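Local coordinates for regulatory protein BLAR1 (Bacillus licheniformis, PDB 1NRF) that probably senses beta-lactam antibiotics with this extracellular C-terminal domain, through acylation of a serine, and relays the signal across the membrane to the cytoplasm, at residues L39-R44 and N224-A229; R195-K200 and G217-A222; Y21-T26 and T48-K53. All coordinates share one frame; numbering follows the deposited sequence.

Contact 1 of 3, residues L39-R44 and N224-A229; sequences LFNSNR and NTFFFA
Phe40 and Phe227 form an antiparallel hydrogen-bonded pair between 33-41 and 225-234, two inner strands of the mixed sheet of this penicillin-binding, beta-lactamase-type sensor domain. Phe40 N donates to Phe227 O at 2.7 Å, and Phe227 N returns a bond to Phe40 O at 3.1 Å. The two rings lie side by side and point the same way, with Phe227 CD1 at the edge of the Phe40 ring. Both touch Val162 of helix 158-170. On the other face of the sheet, Leu39 CD1 sits 3.9 Å from Phe226 CB and also reaches Phe228 CB.

Asn41 takes part along its whole length. Its CB lies near Phe226 CE1. CG is anti to the backbone N (chi1 -170°), which puts it near Phe226 CE1 as well. ND2 comes within 3.4 Å of Phe226 CE1, with the amide and ring planes 63° apart. The other branch, OD1, accepts from Asn224 ND2 at 2.9 Å in a nearly straight bond. This donor stands above the carbonyl plane, and Arg44 N reaches OD1 from the opposite face. The Arg44 bond makes an Asx motif where the strand ends.

Asn224 OD1 accepts from Asn43 N at 3.2 Å. The amides of Asn43 and Asn224 meet tip to tip and stack, their planes only 4° apart. Asn43 ND2 finds its hydrogen-bond partner in Asp223 O. Between these groups, Ser42 OG donates to Thr225 O at 2.8 Å and lies in plane at the edge of the Phe227 ring.

The chemistry thus changes along the strand pair. Backbone pairing and apolar packing hold the inner part. At the outer end the Ser42 N bond to Thr225 O is weak, and side-chain amides and a hydroxyl largely replace strand pairing.

Contact 2 of 3, residues R195-K200 and G217-A222; sequences RVLSGK and GYVETA
The beta hairpin of strands 195-205 and 211-220 joins Val196 to Glu220 and Ser198 to Tyr218 as antiparallel hydrogen-bonded pairs. Glu220 N, for one, donates to Val196 O at 2.9 Å. Lys200, at the end of segment 195-200, probably belongs to the K(T/S)G-type motif of penicillin-binding proteins. Its NZ bonds Ser111 OG, and its side chain touches Ser63, the probable acylated serine.

Gly199 and Gly217 face each other with their CA atoms 3.9 Å apart. A CB on Gly217 would run into Ser198 O and Gly199 CA, and its backbone angles by themselves call for glycine.

Ser198 CB packs over one face of the Tyr218 ring, 3.8 Å from its centroid and displaced toward the rim. This is a CH-pi contact. Tyr218 CG stands between its own backbone N and carbonyl carbon (chi1 45°). On the same side of the sheet, Glu220 OE2 lies 3.7 Å from Val196 CG1. A water 2.6 Å from Glu220 OE2 is also within bonding distance of Val196 O and Ser198 OG. It may link the carboxylate to Val196 O, while OE1 bonds Tyr169 OH.

On the other face the middle of the pair is apolar. Leu197 CD1 meets Val219 CG2 at 3.7 Å, the two side chains crossing at a slant. At its end, Arg195 and Thr221 lie side by side, CG against CG2, and Arg195 NH2 bonds Gly255 O.

Strand 188-192 flanks the pair at Leu197, and strand 225-234 continues the sheet beyond Gly217. Leu197 and Val219 both rest on Phe228 of that strand. On the opposite side of the sheet, Tyr218 packs on Lys184 and Ile187 of helix 177-187 and meets Tyr169 of helix 158-170 edge-to-face.

Contact 3 of 3, residues Y21-T26 and T48-K53; sequences YEDYST and TIYNRK
Asp23 OD2, which lies 3.3 Å from Tyr50 CE2, is gripped by two groups of Ser25. Ser25 OG donates to its syn lone pair at 2.7 Å. Ser25 N donates from above the carboxylate plane at 3.1 Å, closing an Asx turn. Tyr50 OH in turn donates to Ser25 OG at 2.8 Å. A short relay of hydroxyls therefore runs from the tyrosine to the carboxylate, and it fixes the tip of Tyr50 at the start of helix 25-29, where Tyr24 is at the N-cap position.

The Tyr50 ring is enclosed on several sides. CG is anti to the backbone N (chi1 163°). Tyr24 N and Ser25 N lie over one face, both near the rim. Asn51 CB lies over the centre of the opposite face, and Glu22 O meets the ring edge. Tyr24 slides past in the reverse direction, its CD2 3.3 Å from Tyr50 CB.

Tyr21 and Ile49 form a parallel bridge. Glu22 N donates to Ile49 O at 3.2 Å. The Tyr21 ring runs beside the Ile49 side chain, Tyr21 CE1 being 3.6 Å from Ile49 CG1. Arg52 crosses beyond it, extended as far as NE, which gives Tyr21 OH a weak hydrogen bond of 3.0 Å. Thr48 CG2 rests against Glu22 OE2 and Tyr24 OH. That carboxylate makes a salt bridge with Lys254. A water joins Glu22 O and Asn51 N through two long bonds.

This contact attaches edge strand 18-21, parallel to strand 46-50, to the mixed sheet of the penicillin-binding sensor domain. Strand 33-41 lies on the far side of strand 46-50, and its Phe37 packs on both Tyr24 and Tyr50. Phe28 of helix 25-29 also meets the Tyr50 ring. Asn51 is at the N-cap position of the weakly bonded helix 52-56.

How the contacts relate
All three contacts belong to one mixed sheet. Contact 2 is the most buried and lies nearest the probable acylation site, whereas contacts 1 and 3 are partly buried and away from it. Contact 3, with three exposed residues, is nearest the surface. Contacts 1 and 2 share a seam, because strands 225-234 and 211-220 are neighbours, probably joined by backbone bonds. Contact 1 meets contact 3 where Leu39 O probably bonds Thr48 N. Contacts 2 and 3 do not touch. Contacts 1 and 2 are antiparallel; contact 3 has one parallel bridge and is otherwise made by turns and helix starts. Amides close the end of contact 1, and tyrosine hydroxyls mark contact 3.

Contact 1 of 3, residues L39-R44 and N224-A229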
# COMPACT_ATOMS: atom_id res chain seq x y z
N LEU A 39 -2.97 -13.36 1.44
CA LEU A 39 -4.35 -13.02 1.76
C LEU A 39 -4.60 -13.43 3.21
O LEU A 39 -4.12 -14.48 3.65
CB LEU A 39 -5.31 -13.76 0.85
CG LEU A 39 -6.79 -13.65 1.24
CD1 LEU A 39 -7.35 -12.31 0.77
CD2 LEU A 39 -7.55 -14.80 0.61
N PHE A 40 -5.33 -12.61 3.97
CA PHE A 40 -5.62 -12.94 5.36
C PHE A 40 -7.11 -12.88 5.70
O PHE A 40 -7.74 -11.82 5.59
CB PHE A 40 -4.85 -12.01 6.31
CG PHE A 40 -5.09 -12.31 7.77
CD1 PHE A 40 -5.86 -11.45 8.56
CD2 PHE A 40 -4.55 -13.46 8.36
CE1 PHE A 40 -6.10 -11.74 9.91
CE2 PHE A 40 -4.79 -13.75 9.70
CZ PHE A 40 -5.56 -12.88 10.48
N ASN A 41 -7.65 -14.03 6.12
CA ASN A 41 -9.05 -14.15 6.50
C ASN A 41 -9.16 -13.90 8.01
O ASN A 41 -8.74 -14.73 8.82
CB ASN A 41 -9.56 -15.56 6.17
CG ASN A 41 -11.07 -15.69 6.32
OD1 ASN A 41 -11.67 -15.14 7.25
ND2 ASN A 41 -11.69 -16.44 5.41
N SER A 42 -9.73 -12.76 8.38
CA SER A 42 -9.86 -12.38 9.79
C SER A 42 -10.61 -13.38 10.64
O SER A 42 -10.13 -13.80 11.69
CB SER A 42 -10.54 -11.01 9.90
OG SER A 42 -9.81 -10.01 9.22
N ASN A 43 -11.80 -13.76 10.18
CA ASN A 43 -12.64 -14.71 10.90
C ASN A 43 -11.98 -16.08 11.03
O ASN A 43 -12.01 -16.68 12.10
CB ASN A 43 -13.99 -14.89 10.19
CG ASN A 43 -14.84 -13.65 10.25
OD1 ASN A 43 -14.56 -12.73 11.01
ND2 ASN A 43 -15.92 -13.63 9.46
N ARG A 44 -11.39 -16.56 9.95
CA ARG A 44 -10.74 -17.86 9.95
C ARG A 44 -9.30 -17.75 10.43
O ARG A 44 -8.60 -18.76 10.55
CB ARG A 44 -10.77 -18.46 8.54
CG ARG A 44 -12.17 -18.73 8.00
CD ARG A 44 -12.84 -19.93 8.69
NE ARG A 44 -12.11 -21.18 8.45
CZ ARG A 44 -11.96 -21.74 7.26
NH1 ARG A 44 -12.48 -21.18 6.17
NH2 ARG A 44 -11.28 -22.87 7.15
N ASN A 224 -17.08 -10.07 7.36
CA ASN A 224 -15.65 -10.39 7.36
C ASN A 224 -14.80 -9.30 6.68
O ASN A 224 -15.31 -8.38 6.05
CB ASN A 224 -15.45 -11.73 6.64
CG ASN A 224 -14.24 -12.49 7.13
OD1 ASN A 224 -13.52 -12.05 8.03
ND2 ASN A 224 -14.00 -13.66 6.53
N THR A 225 -13.48 -9.41 6.85
CA THR A 225 -12.55 -8.47 6.25
C THR A 225 -11.33 -9.25 5.77
O THR A 225 -10.72 -10.00 6.53
CB THR A 225 -12.10 -7.40 7.24
OG1 THR A 225 -13.24 -6.80 7.84
CG2 THR A 225 -11.31 -6.30 6.52
N PHE A 226 -10.99 -9.06 4.51
CA PHE A 226 -9.85 -9.75 3.92
C PHE A 226 -8.73 -8.77 3.64
O PHE A 226 -8.95 -7.76 2.99
CB PHE A 226 -10.28 -10.42 2.60
CG PHE A 226 -11.29 -11.51 2.78
CD1 PHE A 226 -10.89 -12.84 2.94
CD2 PHE A 226 -12.65 -11.21 2.83
CE1 PHE A 226 -11.82 -13.85 3.16
CE2 PHE A 226 -13.61 -12.21 3.05
CZ PHE A 226 -13.19 -13.54 3.22
N PHE A 227 -7.54 -9.08 4.13
CA PHE A 227 -6.37 -8.23 3.91
C PHE A 227 -5.47 -8.93 2.92
O PHE A 227 -5.21 -10.13 3.04
CB PHE A 227 -5.63 -7.99 5.23
CG PHE A 227 -6.42 -7.22 6.25
CD1 PHE A 227 -7.24 -7.87 7.16
CD2 PHE A 227 -6.36 -5.83 6.27
CE1 PHE A 227 -7.99 -7.16 8.08
CE2 PHE A 227 -7.11 -5.10 7.18
CZ PHE A 227 -7.93 -5.77 8.09
N PHE A 228 -4.99 -8.20 1.92
CA PHE A 228 -4.15 -8.79 0.89
C PHE A 228 -2.99 -7.90 0.43
O PHE A 228 -3.01 -6.68 0.57
CB PHE A 228 -5.00 -9.13 -0.34
CG PHE A 228 -5.66 -7.94 -0.95
CD1 PHE A 228 -6.89 -7.50 -0.50
CD2 PHE A 228 -5.00 -7.20 -1.94
CE1 PHE A 228 -7.47 -6.33 -1.02
CE2 PHE A 228 -5.56 -6.03 -2.46
CZ PHE A 228 -6.80 -5.59 -1.99
N ALA A 229 -1.98 -8.55 -0.13
CA ALA A 229 -0.81 -7.85 -0.62
C ALA A 229 -0.18 -8.70 -1.72
O ALA A 229 0.03 -9.90 -1.55
CB ALA A 229 0.19 -7.61 0.51

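Contact 2 of 3, residues R195-K200 and G217-A222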
# COMPACT_ATOMS: atom_id res chain seq x y z
N ARG A 195 -19.61 -5.99 -1.14
CA ARG A 195 -18.23 -5.85 -0.73
C ARG A 195 -17.60 -4.53 -1.14
O ARG A 195 -17.87 -4.02 -2.22
CB ARG A 195 -17.41 -6.99 -1.33
CG ARG A 195 -17.96 -8.36 -1.06
CD ARG A 195 -18.37 -9.03 -2.35
NE ARG A 195 -17.89 -10.41 -2.42
CZ ARG A 195 -18.18 -11.36 -1.53
NH1 ARG A 195 -18.95 -11.09 -0.49
NH2 ARG A 195 -17.70 -12.58 -1.69
N VAL A 196 -16.76 -4.00 -0.26
CA VAL A 196 -16.06 -2.74 -0.52
C VAL A 196 -14.57 -3.00 -0.70
O VAL A 196 -13.93 -3.59 0.17
CB VAL A 196 -16.23 -1.74 0.63
CG1 VAL A 196 -15.47 -0.48 0.31
CG2 VAL A 196 -17.70 -1.42 0.85
N LEU A 197 -14.02 -2.56 -1.82
CA LEU A 197 -12.61 -2.73 -2.11
C LEU A 197 -11.79 -1.47 -1.80
O LEU A 197 -12.14 -0.38 -2.23
CB LEU A 197 -12.41 -3.08 -3.58
CG LEU A 197 -10.96 -3.33 -4.03
CD1 LEU A 197 -10.49 -4.66 -3.43
CD2 LEU A 197 -10.86 -3.38 -5.56
N SER A 198 -10.72 -1.65 -1.04
CA SER A 198 -9.80 -0.57 -0.69
C SER A 198 -8.42 -1.08 -1.10
O SER A 198 -8.15 -2.28 -0.99
CB SER A 198 -9.82 -0.29 0.82
OG SER A 198 -11.03 0.31 1.25
N GLY A 199 -7.56 -0.18 -1.58
CA GLY A 199 -6.23 -0.59 -1.99
C GLY A 199 -5.34 0.54 -2.48
O GLY A 199 -5.79 1.68 -2.63
N LYS A 200 -4.08 0.23 -2.73
CA LYS A 200 -3.12 1.22 -3.21
C LYS A 200 -1.97 0.55 -3.97
O LYS A 200 -1.39 -0.43 -3.51
CB LYS A 200 -2.58 2.04 -2.03
CG LYS A 200 -2.41 3.52 -2.36
CD LYS A 200 -0.99 3.83 -2.79
CE LYS A 200 -0.94 4.98 -3.76
NZ LYS A 200 -1.30 4.49 -5.12
N GLY A 217 -4.08 -3.87 0.24
CA GLY A 217 -5.38 -3.34 0.61
C GLY A 217 -6.23 -4.40 1.27
O GLY A 217 -5.73 -5.40 1.77
N TYR A 218 -7.54 -4.18 1.28
CA TYR A 218 -8.43 -5.14 1.90
C TYR A 218 -9.83 -5.11 1.30
O TYR A 218 -10.20 -4.19 0.56
CB TYR A 218 -8.47 -4.89 3.42
CG TYR A 218 -8.59 -3.44 3.78
CD1 TYR A 218 -9.83 -2.82 3.84
CD2 TYR A 218 -7.45 -2.66 3.99
CE1 TYR A 218 -9.95 -1.45 4.10
CE2 TYR A 218 -7.55 -1.29 4.24
CZ TYR A 218 -8.80 -0.70 4.29
OH TYR A 218 -8.91 0.65 4.51
N VAL A 219 -10.59 -6.15 1.60
CA VAL A 219 -11.96 -6.24 1.13
C VAL A 219 -12.85 -6.34 2.36
O VAL A 219 -12.63 -7.18 3.24
CB VAL A 219 -12.18 -7.50 0.25
CG1 VAL A 219 -13.66 -7.63 -0.10
CG2 VAL A 219 -11.36 -7.39 -1.03
N GLU A 220 -13.85 -5.47 2.42
CA GLU A 220 -14.76 -5.49 3.55
C GLU A 220 -16.09 -6.09 3.13
O GLU A 220 -16.74 -5.59 2.21
CB GLU A 220 -15.00 -4.08 4.06
CG GLU A 220 -13.73 -3.30 4.29
CD GLU A 220 -14.00 -1.86 4.59
OE1 GLU A 220 -14.30 -1.54 5.76
OE2 GLU A 220 -13.93 -1.04 3.64
N THR A 221 -16.48 -7.17 3.80
CA THR A 221 -17.77 -7.79 3.53
C THR A 221 -18.70 -7.48 4.70
O THR A 221 -18.34 -6.72 5.61
CB THR A 221 -17.67 -9.34 3.34
OG1 THR A 221 -17.30 -9.96 4.58
CG2 THR A 221 -16.66 -9.68 2.24
N ALA A 222 -19.90 -8.05 4.67
CA ALA A 222 -20.88 -7.80 5.71
C ALA A 222 -20.51 -8.45 7.03
O ALA A 222 -20.92 -7.97 8.08
CB ALA A 222 -22.25 -8.27 5.26
O HOH W 1 -12.44 -2.13 1.83
O HOH W 2 -11.10 2.06 2.93

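Contact 3 of 3, residues Y21-T26 and T48-K53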
# COMPACT_ATOMS: atom_id res chain seq x y z
N TYR A 21 -1.13 -22.78 1.72
CA TYR A 21 -0.37 -22.43 0.54
C TYR A 21 -1.12 -22.82 -0.73
O TYR A 21 -1.77 -23.86 -0.78
CB TYR A 21 0.99 -23.11 0.59
CG TYR A 21 1.87 -22.58 1.69
CD1 TYR A 21 2.66 -21.45 1.50
CD2 TYR A 21 1.88 -23.18 2.96
CE1 TYR A 21 3.44 -20.92 2.52
CE2 TYR A 21 2.65 -22.65 3.99
CZ TYR A 21 3.42 -21.53 3.76
OH TYR A 21 4.18 -21.00 4.77
N GLU A 22 -1.03 -21.96 -1.74
CA GLU A 22 -1.69 -22.23 -3.01
C GLU A 22 -0.84 -21.76 -4.17
O GLU A 22 0.11 -20.99 -3.99
CB GLU A 22 -3.05 -21.55 -3.07
CG GLU A 22 -4.08 -22.22 -2.18
CD GLU A 22 -5.44 -21.59 -2.30
OE1 GLU A 22 -5.94 -21.46 -3.44
OE2 GLU A 22 -6.02 -21.23 -1.25
N ASP A 23 -1.18 -22.23 -5.36
CA ASP A 23 -0.43 -21.88 -6.56
C ASP A 23 -1.25 -20.96 -7.46
O ASP A 23 -2.34 -21.33 -7.90
CB ASP A 23 -0.04 -23.15 -7.32
CG ASP A 23 0.93 -22.87 -8.44
OD1 ASP A 23 1.24 -23.81 -9.21
OD2 ASP A 23 1.40 -21.72 -8.56
N TYR A 24 -0.72 -19.77 -7.73
CA TYR A 24 -1.39 -18.81 -8.58
C TYR A 24 -0.48 -18.34 -9.70
O TYR A 24 -0.71 -17.31 -10.33
CB TYR A 24 -1.86 -17.62 -7.76
CG TYR A 24 -2.78 -17.97 -6.62
CD1 TYR A 24 -4.00 -18.59 -6.85
CD2 TYR A 24 -2.43 -17.68 -5.31
CE1 TYR A 24 -4.87 -18.89 -5.80
CE2 TYR A 24 -3.28 -17.97 -4.25
CZ TYR A 24 -4.50 -18.57 -4.50
OH TYR A 24 -5.33 -18.84 -3.44
N SER A 25 0.57 -19.12 -9.95
CA SER A 25 1.54 -18.83 -10.99
C SER A 25 0.91 -18.31 -12.28
O SER A 25 1.30 -17.26 -12.79
CB SER A 25 2.34 -20.09 -11.33
OG SER A 25 3.15 -20.49 -10.25
N THR A 26 -0.06 -19.05 -12.80
CA THR A 26 -0.75 -18.69 -14.04
C THR A 26 -1.31 -17.27 -14.04
O THR A 26 -1.37 -16.62 -15.09
CB THR A 26 -1.88 -19.70 -14.34
OG1 THR A 26 -2.70 -19.88 -13.18
CG2 THR A 26 -1.30 -21.05 -14.76
N THR A 48 -3.56 -17.25 3.26
CA THR A 48 -3.49 -18.05 2.05
C THR A 48 -2.39 -17.34 1.27
O THR A 48 -2.53 -16.17 0.92
CB THR A 48 -4.78 -18.01 1.24
OG1 THR A 48 -5.87 -18.49 2.05
CG2 THR A 48 -4.66 -18.90 0.01
N ILE A 49 -1.29 -18.04 1.03
CA ILE A 49 -0.22 -17.40 0.29
C ILE A 49 0.45 -18.20 -0.79
O ILE A 49 0.66 -19.40 -0.67
CB ILE A 49 0.89 -16.88 1.24
CG1 ILE A 49 1.38 -17.99 2.16
CG2 ILE A 49 0.37 -15.70 2.04
CD1 ILE A 49 2.41 -17.51 3.16
N TYR A 50 0.76 -17.49 -1.87
CA TYR A 50 1.44 -18.06 -3.02
C TYR A 50 2.87 -17.51 -3.02
O TYR A 50 3.08 -16.30 -2.87
CB TYR A 50 0.72 -17.65 -4.31
CG TYR A 50 1.56 -17.84 -5.55
CD1 TYR A 50 1.92 -16.75 -6.33
CD2 TYR A 50 2.06 -19.10 -5.89
CE1 TYR A 50 2.77 -16.90 -7.42
CE2 TYR A 50 2.92 -19.26 -6.97
CZ TYR A 50 3.27 -18.15 -7.73
OH TYR A 50 4.14 -18.29 -8.79
N ASN A 51 3.83 -18.42 -3.19
CA ASN A 51 5.26 -18.10 -3.23
C ASN A 51 5.73 -17.54 -1.89
O ASN A 51 5.88 -16.32 -1.75
CB ASN A 51 5.54 -17.10 -4.34
CG ASN A 51 7.00 -16.98 -4.67
OD1 ASN A 51 7.87 -17.35 -3.88
ND2 ASN A 51 7.30 -16.44 -5.85
N ARG A 52 5.97 -18.42 -0.92
CA ARG A 52 6.39 -18.02 0.41
C ARG A 52 7.65 -17.15 0.45
O ARG A 52 7.76 -16.24 1.28
CB ARG A 52 6.61 -19.25 1.30
CG ARG A 52 6.68 -18.90 2.78
CD ARG A 52 6.89 -20.10 3.70
NE ARG A 52 6.82 -19.70 5.11
CZ ARG A 52 7.66 -18.86 5.70
NH1 ARG A 52 8.65 -18.31 5.02
NH2 ARG A 52 7.49 -18.55 6.98
N LYS A 53 8.58 -17.42 -0.45
CA LYS A 53 9.84 -16.68 -0.50
C LYS A 53 9.59 -15.18 -0.76
O LYS A 53 10.05 -14.34 0.00
CB LYS A 53 10.75 -17.28 -1.57
CG LYS A 53 12.19 -16.79 -1.54
CD LYS A 53 13.04 -17.55 -2.56
CE LYS A 53 14.49 -17.11 -2.52
NZ LYS A 53 14.64 -15.65 -2.81
O HOH W 3 3.29 -21.58 -3.59